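Local coordinates for uncharacterized protein (Enterococcus faecalis, PDB 3D3Y) that is of unknown function but belongs to the M16 peptidase family and probably binds a metal ion, at residues L363-A368 with L372-L377. Numbering follows the deposited sequence.
Sequences LALDNA and LEKEYL
A368 and L372 are joined by the first turn of helix 368-380. The backbone N of L372 donates to O of A368 at 3.0 Å, an i to i+4 helix bond. CB and CG of L372 pack against the same oxygen, each 3.8 Å from A368 O.

N367 is the N-cap of this helix. Its CG lies anti to the backbone N (chi1 -171°), and OD1 accepts a hydrogen bond from A370 N. N367 N also bonds to A364 O, three residues back, at 3.2 Å.

The second touch joins L365 and K374. The lysine chain is extended beyond CG and runs toward 363-368, where it meets the L365 side chain at a slant. Its NZ comes 3.2 Å from CD2 of L365, a close approach of an amine to a methyl group. K374 also makes a cation-pi contact with Y361.

The contact forms the corner between helix 347-364 and helix 368-380. Past this corner, helix 368-380 lies on the six-stranded sheet. A368 and L372 are buried against strands 200-207 and 24-34, touching L206 and R26; L372 also meets F204. L365 and K374 meet on the opposite side of the turn from the A368 and L372 side chains. E373 forms a salt bridge with R30, further tying helix 368-380 to strand 24-34 of the six-stranded sheet.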
# COMPACT_ATOMS: atom_id res chain seq x y z
N LEU A 363 -2.93 15.09 11.61
CA LEU A 363 -2.92 13.95 12.53
C LEU A 363 -1.67 13.07 12.34
O LEU A 363 -1.02 12.69 13.32
CB LEU A 363 -4.18 13.10 12.32
CG LEU A 363 -4.91 12.65 13.58
CD1 LEU A 363 -6.13 13.56 13.82
CD2 LEU A 363 -5.34 11.18 13.51
N ALA A 364 -1.34 12.77 11.09
CA ALA A 364 -0.22 11.88 10.78
C ALA A 364 1.17 12.53 10.89
O ALA A 364 2.20 11.83 10.83
CB ALA A 364 -0.42 11.23 9.44
N LEU A 365 1.21 13.85 11.09
CA LEU A 365 2.47 14.58 11.28
C LEU A 365 3.30 14.06 12.45
O LEU A 365 4.53 14.20 12.47
CB LEU A 365 2.23 16.09 11.48
CG LEU A 365 2.00 17.00 10.26
CD1 LEU A 365 2.26 18.46 10.63
CD2 LEU A 365 2.88 16.59 9.09
N ASP A 366 2.62 13.46 13.43
CA ASP A 366 3.27 13.02 14.65
C ASP A 366 3.90 11.63 14.50
O ASP A 366 4.95 11.33 15.09
CB ASP A 366 2.28 13.02 15.81
CG ASP A 366 2.14 14.40 16.44
OD1 ASP A 366 2.67 15.39 15.86
OD2 ASP A 366 1.49 14.48 17.51
N ASN A 367 3.24 10.81 13.70
CA ASN A 367 3.53 9.39 13.63
C ASN A 367 4.90 9.02 12.99
O ASN A 367 5.18 9.40 11.86
CB ASN A 367 2.37 8.70 12.91
CG ASN A 367 2.48 7.22 12.96
OD1 ASN A 367 3.12 6.60 12.11
ND2 ASN A 367 1.85 6.61 13.97
N ALA A 368 5.71 8.26 13.72
CA ALA A 368 7.03 7.80 13.23
C ALA A 368 6.91 6.91 12.00
O ALA A 368 7.71 7.02 11.07
CB ALA A 368 7.82 7.10 14.34
N LEU A 372 8.57 7.84 8.34
CA LEU A 372 9.34 6.91 7.48
C LEU A 372 8.80 6.79 6.05
O LEU A 372 9.59 6.85 5.11
CB LEU A 372 9.52 5.52 8.11
CG LEU A 372 10.57 5.31 9.20
CD1 LEU A 372 10.41 3.91 9.83
CD2 LEU A 372 12.02 5.50 8.72
N GLU A 373 7.48 6.64 5.89
CA GLU A 373 6.85 6.60 4.56
C GLU A 373 7.03 7.88 3.74
O GLU A 373 7.26 7.81 2.54
CB GLU A 373 5.36 6.22 4.62
CG GLU A 373 5.06 4.82 5.19
CD GLU A 373 5.80 3.69 4.45
OE1 GLU A 373 6.08 3.82 3.23
OE2 GLU A 373 6.12 2.68 5.09
N LYS A 374 6.89 9.05 4.38
CA LYS A 374 7.19 10.33 3.72
C LYS A 374 8.64 10.35 3.26
O LYS A 374 8.93 10.76 2.15
CB LYS A 374 6.92 11.53 4.65
CG LYS A 374 5.44 11.75 4.95
CD LYS A 374 5.16 13.01 5.81
CE LYS A 374 3.64 13.15 6.02
NZ LYS A 374 3.25 14.12 7.10
N GLU A 375 9.55 9.91 4.12
CA GLU A 375 10.98 9.86 3.78
C GLU A 375 11.24 8.95 2.58
O GLU A 375 12.02 9.28 1.69
CB GLU A 375 11.83 9.40 4.97
CG GLU A 375 11.91 10.39 6.13
CD GLU A 375 12.81 11.59 5.84
OE1 GLU A 375 13.51 11.61 4.80
OE2 GLU A 375 12.81 12.54 6.66
N TYR A 376 10.56 7.80 2.55
CA TYR A 376 10.72 6.89 1.44
C TYR A 376 10.25 7.51 0.13
O TYR A 376 10.99 7.50 -0.87
CB TYR A 376 10.05 5.55 1.72
CG TYR A 376 10.51 4.46 0.78
CD1 TYR A 376 11.73 3.85 0.96
CD2 TYR A 376 9.71 4.06 -0.29
CE1 TYR A 376 12.17 2.85 0.08
CE2 TYR A 376 10.14 3.07 -1.17
CZ TYR A 376 11.36 2.45 -0.96
OH TYR A 376 11.77 1.45 -1.81
N LEU A 377 9.04 8.08 0.11
CA LEU A 377 8.54 8.72 -1.10
C LEU A 377 9.47 9.80 -1.56
O LEU A 377 9.77 9.89 -2.74
CB LEU A 377 7.13 9.30 -0.94
CG LEU A 377 6.01 8.29 -0.70
CD1 LEU A 377 4.66 9.01 -0.70
CD2 LEU A 377 6.05 7.15 -1.74